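Local coordinates for histidine acid phosphatase (Bifidobacterium longum subsp. infantis, PDB 6RXD), which probably removes phosphate groups from inositol polyphosphates such as phytate, and from 2,3-bisphosphoglycerate, as a MINPP-type histidine acid phosphatase, at residues V237-D243 / D341-W347; L308-Y312 / F330-F334; R480-T484 / D505-L509. Residues are numbered along the deposited sequence.

Contact 1 of 3, residues V237-D243 / D341-W347. With ZN (zinc ion), chain C.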
loop_
_atom_site.group_PDB
_atom_site.type_symbol
_atom_site.label_atom_id
_atom_site.label_comp_id
_atom_site.label_asym_id
_atom_site.label_seq_id
_atom_site.Cartn_x
_atom_site.Cartn_y
_atom_site.Cartn_z
ATOM N N VAL A 237 -13.654 5.904 -20.473
ATOM C CA VAL A 237 -12.826 4.739 -20.154
ATOM C C VAL A 237 -13.001 3.671 -21.236
ATOM O O VAL A 237 -12.030 3.024 -21.647
ATOM C CB VAL A 237 -13.106 4.170 -18.744
ATOM C CG1 VAL A 237 -12.352 2.859 -18.537
ATOM C CG2 VAL A 237 -12.698 5.174 -17.666
ATOM N N LYS A 238 -14.231 3.507 -21.718
ATOM C CA LYS A 238 -14.483 2.550 -22.795
ATOM C C LYS A 238 -13.775 2.984 -24.074
ATOM O O LYS A 238 -13.221 2.159 -24.808
ATOM C CB LYS A 238 -15.985 2.355 -23.007
ATOM C CG LYS A 238 -16.630 1.620 -21.831
ATOM C CD LYS A 238 -18.130 1.463 -21.976
ATOM C CE LYS A 238 -18.707 0.792 -20.734
ATOM N NZ LYS A 238 -17.920 -0.421 -20.364
ATOM N N ARG A 239 -13.782 4.285 -24.341
ATOM C CA ARG A 239 -13.069 4.807 -25.503
ATOM C C ARG A 239 -11.569 4.561 -25.361
ATOM O O ARG A 239 -10.915 4.136 -26.312
ATOM C CB ARG A 239 -13.357 6.300 -25.701
ATOM C CG ARG A 239 -14.770 6.583 -26.164
ATOM C CD ARG A 239 -15.114 8.057 -26.018
ATOM N NE ARG A 239 -14.333 8.902 -26.914
ATOM C CZ ARG A 239 -14.251 10.225 -26.806
ATOM N NH1 ARG A 239 -13.516 10.918 -27.665
ATOM N NH2 ARG A 239 -14.895 10.852 -25.830
ATOM N N ALA A 240 -11.032 4.802 -24.167
ATOM C CA ALA A 240 -9.610 4.588 -23.897
ATOM C C ALA A 240 -9.248 3.122 -24.042
ATOM O O ALA A 240 -8.148 2.782 -24.476
ATOM C CB ALA A 240 -9.259 5.066 -22.508
ATOM N N SER A 241 -10.184 2.254 -23.683
ATOM C CA SER A 241 -9.951 0.821 -23.798
ATOM C C SER A 241 -9.760 0.432 -25.258
ATOM O O SER A 241 -8.852 -0.321 -25.598
ATOM C CB SER A 241 -11.124 0.033 -23.205
ATOM O OG SER A 241 -11.223 0.237 -21.801
ATOM N N HIS A 242 -10.637 0.932 -26.119
ATOM C CA HIS A 242 -10.519 0.657 -27.533
ATOM C C HIS A 242 -9.223 1.236 -28.092
ATOM O O HIS A 242 -8.515 0.580 -28.862
ATOM C CB HIS A 242 -11.700 1.231 -28.294
ATOM C CG HIS A 242 -11.594 1.004 -29.761
ATOM N ND1 HIS A 242 -11.883 -0.216 -30.336
ATOM C CD2 HIS A 242 -11.161 1.800 -30.764
ATOM C CE1 HIS A 242 -11.670 -0.150 -31.633
ATOM N NE2 HIS A 242 -11.229 1.062 -31.917
ATOM N N ASP A 243 -8.920 2.473 -27.709
ATOM C CA ASP A 243 -7.710 3.164 -28.150
ATOM C C ASP A 243 -6.464 2.329 -27.851
ATOM O O ASP A 243 -5.603 2.102 -28.717
ATOM C CB ASP A 243 -7.629 4.514 -27.435
ATOM C CG ASP A 243 -6.635 5.462 -28.071
ATOM O OD1 ASP A 243 -6.925 5.980 -29.166
ATOM O OD2 ASP A 243 -5.578 5.709 -27.458
ATOM N N ASP A 341 -4.460 7.355 -21.715
ATOM C CA ASP A 341 -5.315 6.205 -21.475
ATOM C C ASP A 341 -4.959 5.587 -20.124
ATOM O O ASP A 341 -5.848 5.229 -19.358
ATOM C CB ASP A 341 -5.183 5.165 -22.594
ATOM C CG ASP A 341 -5.690 5.671 -23.935
ATOM O OD1 ASP A 341 -6.584 6.543 -23.965
ATOM O OD2 ASP A 341 -5.204 5.167 -24.963
ATOM N N ALA A 342 -3.661 5.457 -19.840
ATOM C CA ALA A 342 -3.219 4.966 -18.528
ATOM C C ALA A 342 -3.825 5.797 -17.400
ATOM O O ALA A 342 -4.222 5.257 -16.363
ATOM C CB ALA A 342 -1.681 4.964 -18.417
ATOM N N ARG A 343 -3.899 7.110 -17.602
ATOM C CA ARG A 343 -4.466 8.002 -16.600
ATOM C C ARG A 343 -5.946 7.676 -16.362
ATOM O O ARG A 343 -6.417 7.697 -15.232
ATOM C CB ARG A 343 -4.277 9.458 -17.040
ATOM C CG ARG A 343 -4.880 10.507 -16.123
ATOM C CD ARG A 343 -4.734 11.895 -16.755
ATOM N NE ARG A 343 -5.339 12.934 -15.933
ATOM C CZ ARG A 343 -6.616 13.287 -16.010
ATOM N NH1 ARG A 343 -7.090 14.241 -15.222
ATOM N NH2 ARG A 343 -7.419 12.683 -16.880
ATOM N N MET A 344 -6.673 7.365 -17.437
ATOM C CA MET A 344 -8.073 6.955 -17.311
ATOM C C MET A 344 -8.197 5.651 -16.520
ATOM O O MET A 344 -9.083 5.511 -15.676
ATOM C CB MET A 344 -8.734 6.772 -18.684
ATOM C CG MET A 344 -8.879 8.051 -19.488
ATOM S SD MET A 344 -9.877 9.278 -18.633
ATOM C CE MET A 344 -11.393 8.360 -18.373
ATOM N N PHE A 345 -7.335 4.679 -16.818
ATOM C CA PHE A 345 -7.381 3.389 -16.126
ATOM C C PHE A 345 -6.985 3.535 -14.662
ATOM O O PHE A 345 -7.557 2.883 -13.784
ATOM C CB PHE A 345 -6.465 2.378 -16.825
ATOM C CG PHE A 345 -6.765 2.212 -18.292
ATOM C CD1 PHE A 345 -8.072 2.232 -18.747
ATOM C CD2 PHE A 345 -5.736 2.082 -19.219
ATOM C CE1 PHE A 345 -8.358 2.091 -20.101
ATOM C CE2 PHE A 345 -6.015 1.952 -20.580
ATOM C CZ PHE A 345 -7.334 1.955 -21.016
ATOM N N ALA A 346 -6.003 4.396 -14.406
ATOM C CA ALA A 346 -5.614 4.714 -13.037
ATOM C C ALA A 346 -6.771 5.320 -12.264
ATOM O O ALA A 346 -6.950 5.027 -11.087
ATOM C CB ALA A 346 -4.413 5.667 -13.021
ATOM N N TRP A 347 -7.543 6.185 -12.910
ATOM C CA TRP A 347 -8.698 6.759 -12.223
ATOM C C TRP A 347 -9.707 5.680 -11.902
ATOM O O TRP A 347 -10.251 5.652 -10.805
ATOM C CB TRP A 347 -9.357 7.844 -13.066
ATOM C CG TRP A 347 -10.708 8.222 -12.564
ATOM C CD1 TRP A 347 -11.003 8.910 -11.410
ATOM C CD2 TRP A 347 -11.960 7.967 -13.208
ATOM N NE1 TRP A 347 -12.369 9.073 -11.297
ATOM C CE2 TRP A 347 -12.976 8.504 -12.389
ATOM C CE3 TRP A 347 -12.324 7.312 -14.388
ATOM C CZ2 TRP A 347 -14.332 8.427 -12.726
ATOM C CZ3 TRP A 347 -13.677 7.228 -14.719
ATOM C CH2 TRP A 347 -14.660 7.784 -13.892
HETATM ZN ZN ZN C . -10.237 2.033 -33.598
#

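Contact 2 of 3, residues L308-Y312 / F330-F334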
loop_
_atom_site.group_PDB
_atom_site.type_symbol
_atom_site.label_atom_id
_atom_site.label_comp_id
_atom_site.label_asym_id
_atom_site.label_seq_id
_atom_site.Cartn_x
_atom_site.Cartn_y
_atom_site.Cartn_z
ATOM N N LEU A 308 -4.445 -5.427 -19.500
ATOM C CA LEU A 308 -3.167 -4.962 -20.040
ATOM C C LEU A 308 -2.596 -3.860 -19.147
ATOM O O LEU A 308 -1.392 -3.832 -18.873
ATOM C CB LEU A 308 -3.322 -4.456 -21.489
ATOM C CG LEU A 308 -2.027 -4.082 -22.223
ATOM C CD1 LEU A 308 -1.087 -5.277 -22.201
ATOM C CD2 LEU A 308 -2.345 -3.688 -23.656
ATOM N N TYR A 309 -3.463 -2.960 -18.686
ATOM C CA TYR A 309 -3.036 -1.928 -17.748
ATOM C C TYR A 309 -2.518 -2.552 -16.456
ATOM O O TYR A 309 -1.515 -2.103 -15.904
ATOM C CB TYR A 309 -4.174 -0.947 -17.457
ATOM C CG TYR A 309 -3.825 0.061 -16.383
ATOM C CD1 TYR A 309 -2.946 1.105 -16.643
ATOM C CD2 TYR A 309 -4.371 -0.034 -15.116
ATOM C CE1 TYR A 309 -2.622 2.028 -15.643
ATOM C CE2 TYR A 309 -4.055 0.875 -14.133
ATOM C CZ TYR A 309 -3.182 1.898 -14.402
ATOM O OH TYR A 309 -2.877 2.790 -13.400
ATOM N N ASN A 310 -3.186 -3.595 -15.964
ATOM C CA ASN A 310 -2.697 -4.259 -14.754
ATOM C C ASN A 310 -1.309 -4.872 -14.943
ATOM O O ASN A 310 -0.508 -4.918 -14.003
ATOM C CB ASN A 310 -3.695 -5.309 -14.244
ATOM C CG ASN A 310 -4.718 -4.707 -13.284
ATOM O OD1 ASN A 310 -4.426 -4.497 -12.105
ATOM N ND2 ASN A 310 -5.900 -4.406 -13.788
ATOM N N LEU A 311 -1.015 -5.342 -16.149
ATOM C CA LEU A 311 0.324 -5.883 -16.399
ATOM C C LEU A 311 1.349 -4.761 -16.453
ATOM O O LEU A 311 2.460 -4.909 -15.951
ATOM C CB LEU A 311 0.356 -6.725 -17.684
ATOM C CG LEU A 311 -0.482 -8.008 -17.658
ATOM C CD1 LEU A 311 -0.226 -8.787 -18.946
ATOM C CD2 LEU A 311 -0.155 -8.871 -16.443
ATOM N N TYR A 312 0.968 -3.635 -17.046
ATOM C CA TYR A 312 1.833 -2.455 -17.105
ATOM C C TYR A 312 2.229 -1.968 -15.714
ATOM O O TYR A 312 3.412 -1.659 -15.455
ATOM C CB TYR A 312 1.113 -1.356 -17.894
ATOM C CG TYR A 312 1.630 0.053 -17.726
ATOM C CD1 TYR A 312 2.851 0.443 -18.264
ATOM C CD2 TYR A 312 0.863 1.003 -17.074
ATOM C CE1 TYR A 312 3.306 1.743 -18.125
ATOM C CE2 TYR A 312 1.304 2.307 -16.931
ATOM C CZ TYR A 312 2.530 2.669 -17.462
ATOM O OH TYR A 312 2.986 3.966 -17.329
ATOM N N PHE A 330 5.948 -3.502 -21.317
ATOM C CA PHE A 330 4.556 -3.066 -21.406
ATOM C C PHE A 330 4.428 -1.552 -21.479
ATOM O O PHE A 330 3.412 -1.029 -21.966
ATOM C CB PHE A 330 3.739 -3.634 -20.245
ATOM C CG PHE A 330 3.520 -5.118 -20.336
ATOM C CD1 PHE A 330 2.555 -5.636 -21.189
ATOM C CD2 PHE A 330 4.281 -6.001 -19.580
ATOM C CE1 PHE A 330 2.349 -7.004 -21.295
ATOM C CE2 PHE A 330 4.076 -7.377 -19.678
ATOM C CZ PHE A 330 3.118 -7.879 -20.540
ATOM N N ASP A 331 5.460 -0.840 -21.028
ATOM C CA ASP A 331 5.419 0.613 -21.102
ATOM C C ASP A 331 5.310 1.127 -22.537
ATOM O O ASP A 331 4.819 2.232 -22.755
ATOM C CB ASP A 331 6.600 1.255 -20.362
ATOM C CG ASP A 331 7.935 0.764 -20.851
ATOM O OD1 ASP A 331 8.022 -0.407 -21.280
ATOM O OD2 ASP A 331 8.905 1.551 -20.793
ATOM N N GLN A 332 5.723 0.316 -23.515
ATOM C CA GLN A 332 5.646 0.738 -24.909
ATOM C C GLN A 332 4.216 0.953 -25.395
ATOM O O GLN A 332 4.008 1.631 -26.403
ATOM C CB GLN A 332 6.293 -0.291 -25.823
ATOM C CG GLN A 332 5.404 -1.496 -26.028
ATOM C CD GLN A 332 6.054 -2.539 -26.879
ATOM O OE1 GLN A 332 5.979 -2.482 -28.105
ATOM N NE2 GLN A 332 6.703 -3.507 -26.238
ATOM N N TYR A 333 3.235 0.388 -24.689
ATOM C CA TYR A 333 1.837 0.543 -25.084
ATOM C C TYR A 333 1.204 1.754 -24.429
ATOM O O TYR A 333 0.036 2.058 -24.677
ATOM C CB TYR A 333 1.013 -0.696 -24.704
ATOM C CG TYR A 333 1.552 -1.990 -25.277
ATOM C CD1 TYR A 333 1.661 -2.170 -26.654
ATOM C CD2 TYR A 333 1.919 -3.041 -24.442
ATOM C CE1 TYR A 333 2.151 -3.354 -27.183
ATOM C CE2 TYR A 333 2.401 -4.235 -24.963
ATOM C CZ TYR A 333 2.520 -4.377 -26.329
ATOM O OH TYR A 333 3.002 -5.556 -26.867
ATOM N N PHE A 334 1.974 2.451 -23.597
ATOM C CA PHE A 334 1.416 3.575 -22.842
ATOM C C PHE A 334 2.222 4.862 -23.024
ATOM O O PHE A 334 2.389 5.636 -22.081
ATOM C CB PHE A 334 1.310 3.202 -21.363
ATOM C CG PHE A 334 0.303 2.111 -21.090
ATOM C CD1 PHE A 334 -1.026 2.427 -20.854
ATOM C CD2 PHE A 334 0.681 0.769 -21.096
ATOM C CE1 PHE A 334 -1.965 1.430 -20.599
ATOM C CE2 PHE A 334 -0.258 -0.240 -20.857
ATOM C CZ PHE A 334 -1.581 0.100 -20.603
#

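Contact 3 of 3, residues R480-T484 / D505-L509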
loop_
_atom_site.group_PDB
_atom_site.type_symbol
_atom_site.label_atom_id
_atom_site.label_comp_id
_atom_site.label_asym_id
_atom_site.label_seq_id
_atom_site.Cartn_x
_atom_site.Cartn_y
_atom_site.Cartn_z
ATOM N N ARG A 480 -2.142 17.508 10.681
ATOM C CA ARG A 480 -3.295 18.153 10.047
ATOM C C ARG A 480 -3.488 19.573 10.558
ATOM O O ARG A 480 -3.098 19.892 11.681
ATOM C CB ARG A 480 -4.565 17.323 10.273
ATOM C CG ARG A 480 -4.832 17.013 11.727
ATOM C CD ARG A 480 -6.070 16.116 11.886
ATOM N NE ARG A 480 -7.210 16.675 11.161
ATOM C CZ ARG A 480 -8.093 15.974 10.453
ATOM N NH1 ARG A 480 -8.009 14.647 10.361
ATOM N NH2 ARG A 480 -9.085 16.609 9.834
ATOM N N SER A 481 -4.083 20.423 9.724
ATOM C CA SER A 481 -4.082 21.872 9.943
ATOM C C SER A 481 -4.699 22.332 11.261
ATOM O O SER A 481 -4.381 23.416 11.749
ATOM C CB SER A 481 -4.779 22.573 8.775
ATOM O OG SER A 481 -6.156 22.260 8.782
ATOM N N GLU A 482 -5.572 21.523 11.852
ATOM C CA GLU A 482 -6.144 21.904 13.139
ATOM C C GLU A 482 -5.096 21.881 14.254
ATOM O O GLU A 482 -5.232 22.578 15.270
ATOM C CB GLU A 482 -7.319 20.986 13.488
ATOM C CG GLU A 482 -8.475 21.037 12.502
ATOM C CD GLU A 482 -8.423 19.915 11.475
ATOM O OE1 GLU A 482 -7.310 19.447 11.131
ATOM O OE2 GLU A 482 -9.501 19.484 11.018
ATOM N N CYS A 483 -4.052 21.073 14.073
ATOM C CA CYS A 483 -3.022 20.915 15.102
ATOM C C CYS A 483 -2.091 22.113 15.181
ATOM O O CYS A 483 -1.653 22.626 14.154
ATOM C CB CYS A 483 -2.178 19.665 14.838
ATOM S SG CYS A 483 -3.105 18.118 14.855
ATOM N N THR A 484 -1.768 22.535 16.404
ATOM C CA THR A 484 -0.849 23.653 16.627
ATOM C C THR A 484 0.514 23.122 17.044
ATOM O O THR A 484 0.604 22.399 18.028
ATOM C CB THR A 484 -1.352 24.545 17.773
ATOM O OG1 THR A 484 -2.640 25.066 17.439
ATOM C CG2 THR A 484 -0.390 25.703 18.033
ATOM N N ASP A 505 -12.982 15.322 17.307
ATOM C CA ASP A 505 -13.319 16.734 17.408
ATOM C C ASP A 505 -12.244 17.670 16.850
ATOM O O ASP A 505 -12.508 18.852 16.636
ATOM C CB ASP A 505 -13.603 17.132 18.857
ATOM C CG ASP A 505 -14.784 16.419 19.416
ATOM O OD1 ASP A 505 -15.450 16.963 20.318
ATOM O OD2 ASP A 505 -15.019 15.303 18.945
ATOM N N HIS A 506 -11.030 17.156 16.657
ATOM C CA HIS A 506 -9.913 17.971 16.155
ATOM C C HIS A 506 -9.756 19.340 16.827
ATOM O O HIS A 506 -9.520 20.350 16.153
ATOM C CB HIS A 506 -10.015 18.133 14.638
ATOM C CG HIS A 506 -10.060 16.830 13.912
ATOM N ND1 HIS A 506 -9.085 15.860 14.066
ATOM C CD2 HIS A 506 -10.968 16.312 13.054
ATOM C CE1 HIS A 506 -9.392 14.813 13.327
ATOM N NE2 HIS A 506 -10.535 15.061 12.705
ATOM N N LYS A 507 -9.882 19.369 18.151
ATOM C CA LYS A 507 -9.683 20.600 18.906
ATOM C C LYS A 507 -8.205 20.834 19.166
ATOM O O LYS A 507 -7.459 19.896 19.471
ATOM C CB LYS A 507 -10.384 20.525 20.259
ATOM C CG LYS A 507 -11.879 20.333 20.201
ATOM C CD LYS A 507 -12.450 20.360 21.605
ATOM C CE LYS A 507 -13.964 20.343 21.589
ATOM N NZ LYS A 507 -14.517 20.355 22.971
ATOM N N THR A 508 -7.784 22.089 19.077
ATOM C CA THR A 508 -6.421 22.431 19.460
ATOM C C THR A 508 -6.378 22.909 20.908
ATOM O O THR A 508 -7.350 23.481 21.413
ATOM C CB THR A 508 -5.820 23.505 18.548
ATOM O OG1 THR A 508 -4.447 23.708 18.901
ATOM C CG2 THR A 508 -6.579 24.828 18.692
ATOM N N LEU A 509 -5.254 22.674 21.579
ATOM C CA LEU A 509 -5.075 23.221 22.919
ATOM C C LEU A 509 -4.649 24.682 22.841
ATOM O O LEU A 509 -4.550 25.354 23.869
ATOM C CB LEU A 509 -4.049 22.415 23.722
ATOM C CG LEU A 509 -4.397 20.942 23.921
ATOM C CD1 LEU A 509 -3.306 20.215 24.712
ATOM C CD2 LEU A 509 -5.756 20.793 24.600
#

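Contact 1 of 3, residues V237-D243 / D341-W347
The axes of segments 237-243 and 341-347 approach to 9.3 Å and cross at -133°, nearer antiparallel than parallel, where helices 235-245 and 339-357 meet in the helical part of a branch 2 histidine phosphatase. The methyl of Ala-240 points at the other helix and lets its CA come within 5.2 Å of Asp-341 CA; Ala-240 CB packs 4.2 Å from Met-344 CB and 3.9 Å from Phe-345 CE1. Val-237 O (4.1 Å from CE1) and Ala-240 O (3.6 Å from CZ) lie at the edge of the Phe-345 ring. One turn earlier, Val-237 CG2 touches Met-344 CE at 3.5 Å and the edge of the Trp-347 ring, 3.7 Å away at CZ3. On the far side of helix 235-245, His-242 NE2 binds zinc at 2.2 Å together with Glu-251. Asp-243 and Asp-341 are both zinc ligands in a structure of this protein; that ion is not bound to the chain in this model. One carboxyl group probably carries a proton: in the conformer given, Asp-243 OD2 lies 2.6 Å from Asp-341 OD2.

Contact 2 of 3, residues L308-Y312 / F330-F334
Tyr-312, Phe-334 and Phe-330 carry most of this buried contact, an example of how a short 3-10 turn can be fastened to a helix by aromatic rings without any hydrogen bond between the two. Tyr-312 and Phe-334 form an offset stack, ring centroids 4.2 Å apart and planes at 23°, and Phe-334 CB adds a CH-pi contact over the tyrosine face, 4.3 Å from the centroid. The Phe-334 ring also fits against the helix itself: its CE2 is 3.5 Å from Tyr-312 CB, and its CZ lies 3.8 Å from Tyr-309 CA. Phe-330 enters where the backbones are closest, its CA 5.1 Å from Tyr-312 CA. Leu-311 CB sits almost on the normal of the Phe-330 ring, 4.0 Å from the centroid, while Leu-308 CD1 approaches Phe-330 CD1 at 3.8 Å. The 3-10 turn starting at Phe-330, with Tyr-333 N bonded to Phe-330 O at 3.1 Å, puts Phe-330 and Tyr-333 on the helix side, and Phe-334 also points toward the helix. The hydroxyls of Tyr-312 and Tyr-309 bond to the carbonyls of Arg-8 and Tyr-9, which brings in the N-terminal segment. Helix 301-317 is thus packed against the connection to helix 339-357 in the helical part of the histidine phosphatase fold, with the Phe-334 side chain about 5 Å from that of the zinc-site residue Asp-341.

Contact 3 of 3, residues R480-T484 / D505-L509
Followed in sequence, segment 505-509 shows how two irregular segments can be joined at the surface by a few well-placed side chains. His-506 makes the first contact. The guanidinium of Arg-480 lies flat on its ring, centres 3.5 Å apart and planes at 18°. That stack is held in place by a salt bridge inside the other segment, where Arg-480 NE donates to Glu-482 OE1 (2.8 Å) and Arg-480 NH2 to Glu-482 OE2 (3.1 Å). The imidazole is fixed too, since ND1 bonds to the carbonyl of Cys-501. His-506 is a zinc ligand in a structure of this protein, with no zinc bound to it in this model. His-506 O touches Glu-482 CB at 3.5 Å. At Thr-508 the segments meet again: its CB lies 3.5 Å from Glu-482 O, and its OG1 accepts a hydrogen bond of 2.7 Å from Thr-484 OG1. Glu-497 bonds both to Thr-508 OG1 and to the amide of Thr-484, so one carboxylate serves both segments. Segment 480-484 contributes a type I beta turn, closed by Cys-483 N to Arg-480 O at 2.8 Å and linked by the Cys-483–Cys-501 disulfide to the end of helix 495-501.

Following the chain from the N terminus, the first contact opens at helix 235-245 and closes at helix 339-357, so that contact 1 spans a long loop of 97 intervening residues. Nested inside it, contact 2 closes a much shorter one, folding the turn at 330-334 back onto helix 301-317. The two meet: Tyr-309 packs on Phe-345 and Ala-346, and Phe-334 on Ala-342, so helix 339-357 lies against both elements of contact 2, and together they join three helices and a turn into one packed unit. Contact 3 follows in series, about 40 Å from contact 1 between centres and on the opposite side of the chain's centre from contact 2, and independently ties the C-terminal tail to the loop before strand 493-494.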